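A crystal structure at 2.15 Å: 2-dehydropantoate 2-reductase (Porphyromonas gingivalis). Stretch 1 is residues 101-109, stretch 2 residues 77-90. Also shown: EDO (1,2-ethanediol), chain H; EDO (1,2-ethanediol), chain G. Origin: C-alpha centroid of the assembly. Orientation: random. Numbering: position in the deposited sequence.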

# COMPACT_ATOMS: atom_id res chain seq x y z
N ALA A 101 8.15 12.44 -10.60
CA ALA A 101 8.11 13.22 -11.86
C ALA A 101 6.77 13.06 -12.64
O ALA A 101 6.20 14.06 -13.12
CB ALA A 101 9.28 12.88 -12.73
N GLU A 102 6.26 11.83 -12.71
CA GLU A 102 5.06 11.49 -13.47
C GLU A 102 3.77 11.95 -12.84
O GLU A 102 2.82 12.22 -13.54
CB GLU A 102 4.95 9.97 -13.66
CG GLU A 102 6.26 9.33 -14.08
CD GLU A 102 6.37 9.12 -15.55
OE1 GLU A 102 5.43 9.51 -16.26
OE2 GLU A 102 7.41 8.57 -15.99
N ILE A 103 3.72 12.02 -11.52
CA ILE A 103 2.51 12.50 -10.87
C ILE A 103 2.50 14.04 -10.64
O ILE A 103 1.48 14.59 -10.27
CB ILE A 103 2.23 11.73 -9.51
CG1 ILE A 103 3.24 12.15 -8.44
CG2 ILE A 103 2.17 10.19 -9.74
CD1 ILE A 103 2.94 11.55 -7.03
N ARG A 104 3.65 14.71 -10.80
CA ARG A 104 3.72 16.16 -10.57
C ARG A 104 2.59 17.01 -11.24
O ARG A 104 2.05 17.95 -10.61
CB ARG A 104 5.10 16.75 -10.92
CG ARG A 104 6.15 16.62 -9.81
CD ARG A 104 7.38 17.48 -10.05
NE ARG A 104 8.38 17.30 -8.98
CZ ARG A 104 8.30 17.94 -7.81
NH1 ARG A 104 9.23 17.75 -6.90
NH2 ARG A 104 7.28 18.76 -7.56
N PRO A 105 2.25 16.70 -12.51
CA PRO A 105 1.12 17.46 -13.08
C PRO A 105 -0.19 17.35 -12.30
O PRO A 105 -1.08 18.14 -12.52
CB PRO A 105 0.98 16.88 -14.50
CG PRO A 105 2.32 16.39 -14.85
CD PRO A 105 2.84 15.80 -13.50
N MSE A 106 -0.31 16.39 -11.38
CA MSE A 106 -1.50 16.32 -10.58
C MSE A 106 -1.38 16.99 -9.22
O MSE A 106 -2.34 17.02 -8.47
CB MSE A 106 -2.00 14.86 -10.44
CG MSE A 106 -2.35 14.25 -11.82
SE MSE A 106 -3.02 12.46 -11.67
CE MSE A 106 -1.40 11.60 -10.93
N ILE A 107 -0.21 17.52 -8.89
CA ILE A 107 0.02 18.03 -7.56
C ILE A 107 -0.21 19.52 -7.59
O ILE A 107 0.45 20.25 -8.36
CB ILE A 107 1.46 17.69 -7.05
CG1 ILE A 107 1.60 16.18 -6.85
CG2 ILE A 107 1.80 18.45 -5.76
CD1 ILE A 107 3.00 15.76 -6.53
N GLY A 108 -1.18 19.98 -6.79
CA GLY A 108 -1.36 21.41 -6.67
C GLY A 108 -1.21 21.74 -5.20
O GLY A 108 -0.59 20.95 -4.47
N GLN A 109 -1.82 22.86 -4.80
CA GLN A 109 -1.79 23.46 -3.46
C GLN A 109 -2.27 22.52 -2.39
O GLN A 109 -1.56 22.27 -1.42
CB GLN A 109 -2.60 24.78 -3.39
CG GLN A 109 -3.36 25.01 -2.02
CD GLN A 109 -3.90 26.45 -1.77
OE1 GLN A 109 -4.31 27.18 -2.69
NE2 GLN A 109 -3.93 26.83 -0.48
C1 EDO H . -3.44 24.70 -6.70
O1 EDO H . -2.18 24.41 -7.35
C2 EDO H . -4.66 23.90 -7.18
O2 EDO H . -4.82 24.09 -8.59
C1 EDO G . -1.88 -1.74 -6.98
O1 EDO G . -2.52 -0.96 -7.99
C2 EDO G . -1.53 -3.14 -7.48
O2 EDO G . -1.70 -4.03 -6.38
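Stretch 2 (77-90) NPAEVGTVDYILFC

Residues 77-84 of stretch 2 run roughly with stretch 1, passing from a loosely bonded helix around Pro-78 to Val-81 through a glycine; after a corner at Asp-85 the strand heads back against it, carrying Ile-87 and Phe-89 past Met-106 and Ile-103. Stretch 1 meanwhile passes from helix through a 3-10 segment into an extended end. The two backbones come nearest at Met-106 and Thr-83, whose CA atoms lie 3.9 Å apart, and one hydrogen bond joins them: Val-84 N donates to Met-106 O at 3.1 Å. The same oxygen receives a CA-H...O contact from Thr-83 CA at 3.2 Å, and Gly-82 O returns one from Met-106 CA at 3.4 Å.

The first rule concerns the start of the helix. Asn-77, with chi1 in t, brings OD1 back to accept from Ala-79 N at 3.2 Å, capping the first turn. Pro-78 follows, needing no amide hydrogen there; its CA-to-CB bond points toward stretch 1, and CG lies 3.3 Å from Glu-102 O. Gly-82 ends the turn with phi of 82°, an angle at which a CB would be jammed against the preceding carbonyl oxygen.

Met-106, present as selenomethionine, is the centrepiece and has the largest area covered by the other stretch. Its CA-to-CB bond points sideways. Chi1 in m and chi2 in t carry SE out to 4.0 Å from Val-81 CB, with CG 3.8 Å from Pro-78 CB, and chi3 in m turns CE back toward Ile-103. Its CB meets Ile-87 CD1 at 3.8 Å, so this one side chain touches both the helical turn and the strand.

Ile-87 points toward stretch 1. Its chi1 in m and chi2 in t carry CD1 into a pocket lined by Met-106 CB, by Ile-107 CG1 at 3.8 Å and, more loosely, by Ile-103 CD1 at 4.4 Å. Ile-103 takes chi1 in p and chi2 in t; its CG2 lies 3.9 Å from Phe-89 CE1, at the edge of the ring. The t rotamer of Phe-89 brings that ring nearer although its CA-to-CB bond points sideways.

At the exposed margin, Pro-105 CB lies 3.7 Å from Ala-79 CA and 4.0 Å from Ala-79 CB. Gly-108 is constrained by its neighbour instead: an ideal CB would lie 3.0 Å from Thr-83 CB, a clash. Thr-83, chi1 in p, sets CG2 3.8 Å from Gly-108 CA, while its OG1 shares a hydrogen bond with O2 of the chain H ethanediol at 3.1 Å.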

# COMPACT_ATOMS: atom_id res chain seq x y z
N ASN A 77 -2.16 9.61 -19.13
CA ASN A 77 -1.47 10.91 -19.03
C ASN A 77 -1.92 11.80 -17.85
O ASN A 77 -2.94 12.47 -17.95
CB ASN A 77 -1.62 11.67 -20.33
CG ASN A 77 -0.62 12.84 -20.47
OD1 ASN A 77 -0.03 13.36 -19.49
ND2 ASN A 77 -0.44 13.26 -21.71
N PRO A 78 -1.17 11.82 -16.73
CA PRO A 78 -1.58 12.69 -15.60
C PRO A 78 -1.82 14.17 -15.87
O PRO A 78 -2.53 14.81 -15.11
CB PRO A 78 -0.46 12.51 -14.59
CG PRO A 78 -0.01 11.08 -14.85
CD PRO A 78 -0.03 10.96 -16.36
N ALA A 79 -1.21 14.72 -16.90
CA ALA A 79 -1.40 16.13 -17.20
C ALA A 79 -2.83 16.38 -17.72
O ALA A 79 -3.33 17.53 -17.67
CB ALA A 79 -0.35 16.59 -18.22
N GLU A 80 -3.45 15.35 -18.29
CA GLU A 80 -4.85 15.45 -18.70
C GLU A 80 -5.81 15.48 -17.49
O GLU A 80 -6.88 16.08 -17.55
CB GLU A 80 -5.23 14.31 -19.64
CG GLU A 80 -4.72 14.50 -21.08
CD GLU A 80 -4.85 13.20 -21.89
OE1 GLU A 80 -5.54 12.25 -21.41
OE2 GLU A 80 -4.24 13.13 -22.97
N VAL A 81 -5.39 14.86 -16.39
CA VAL A 81 -6.15 14.96 -15.15
C VAL A 81 -6.05 16.39 -14.50
O VAL A 81 -7.08 16.98 -14.13
CB VAL A 81 -5.79 13.82 -14.19
CG1 VAL A 81 -6.56 13.92 -12.85
CG2 VAL A 81 -6.03 12.50 -14.84
N GLY A 82 -4.84 16.96 -14.40
CA GLY A 82 -4.71 18.27 -13.72
C GLY A 82 -4.65 18.07 -12.22
O GLY A 82 -4.59 16.92 -11.73
N THR A 83 -4.55 19.16 -11.48
CA THR A 83 -4.33 19.02 -10.04
C THR A 83 -5.56 18.41 -9.35
O THR A 83 -6.70 18.60 -9.81
CB THR A 83 -4.02 20.39 -9.42
OG1 THR A 83 -5.18 21.17 -9.60
CG2 THR A 83 -2.81 21.09 -10.12
N VAL A 84 -5.33 17.67 -8.26
CA VAL A 84 -6.41 17.00 -7.53
C VAL A 84 -6.24 17.20 -6.02
O VAL A 84 -5.22 17.77 -5.55
CB VAL A 84 -6.46 15.44 -7.83
CG1 VAL A 84 -6.72 15.16 -9.34
CG2 VAL A 84 -5.18 14.79 -7.44
N ASP A 85 -7.20 16.73 -5.24
CA ASP A 85 -7.06 16.82 -3.78
C ASP A 85 -6.24 15.66 -3.14
O ASP A 85 -5.52 15.89 -2.18
CB ASP A 85 -8.45 17.01 -3.15
CG ASP A 85 -9.12 18.26 -3.68
OD1 ASP A 85 -8.57 19.33 -3.45
OD2 ASP A 85 -10.13 18.19 -4.39
N TYR A 86 -6.38 14.46 -3.71
CA TYR A 86 -5.77 13.22 -3.19
C TYR A 86 -5.26 12.43 -4.36
O TYR A 86 -5.95 12.28 -5.34
CB TYR A 86 -6.76 12.39 -2.38
CG TYR A 86 -7.44 13.19 -1.26
CD1 TYR A 86 -8.76 13.69 -1.41
CD2 TYR A 86 -6.76 13.46 -0.07
CE1 TYR A 86 -9.37 14.44 -0.36
CE2 TYR A 86 -7.37 14.24 0.99
CZ TYR A 86 -8.66 14.69 0.83
OH TYR A 86 -9.22 15.39 1.88
N ILE A 87 -4.00 12.03 -4.26
CA ILE A 87 -3.45 11.04 -5.12
C ILE A 87 -3.21 9.77 -4.30
O ILE A 87 -2.45 9.77 -3.31
CB ILE A 87 -2.13 11.48 -5.77
CG1 ILE A 87 -2.35 12.73 -6.62
CG2 ILE A 87 -1.49 10.30 -6.58
CD1 ILE A 87 -1.04 13.47 -7.01
N LEU A 88 -3.84 8.68 -4.74
CA LEU A 88 -3.56 7.33 -4.23
C LEU A 88 -2.51 6.72 -5.15
O LEU A 88 -2.75 6.54 -6.36
CB LEU A 88 -4.87 6.52 -4.30
CG LEU A 88 -5.77 6.42 -3.08
CD1 LEU A 88 -5.91 7.67 -2.27
CD2 LEU A 88 -7.15 5.74 -3.42
N PHE A 89 -1.32 6.51 -4.60
CA PHE A 89 -0.15 6.13 -5.39
C PHE A 89 -0.05 4.62 -5.22
O PHE A 89 0.24 4.13 -4.15
CB PHE A 89 1.09 6.89 -4.86
CG PHE A 89 2.34 6.68 -5.69
CD1 PHE A 89 2.60 7.49 -6.79
CD2 PHE A 89 3.25 5.67 -5.35
CE1 PHE A 89 3.75 7.32 -7.56
CE2 PHE A 89 4.43 5.46 -6.14
CZ PHE A 89 4.68 6.31 -7.23
N CYS A 90 -0.31 3.89 -6.30
CA CYS A 90 -0.53 2.44 -6.29
C CYS A 90 0.25 1.72 -7.38
O CYS A 90 -0.15 0.65 -7.83
CB CYS A 90 -2.04 2.15 -6.42
SG CYS A 90 -3.04 2.98 -5.13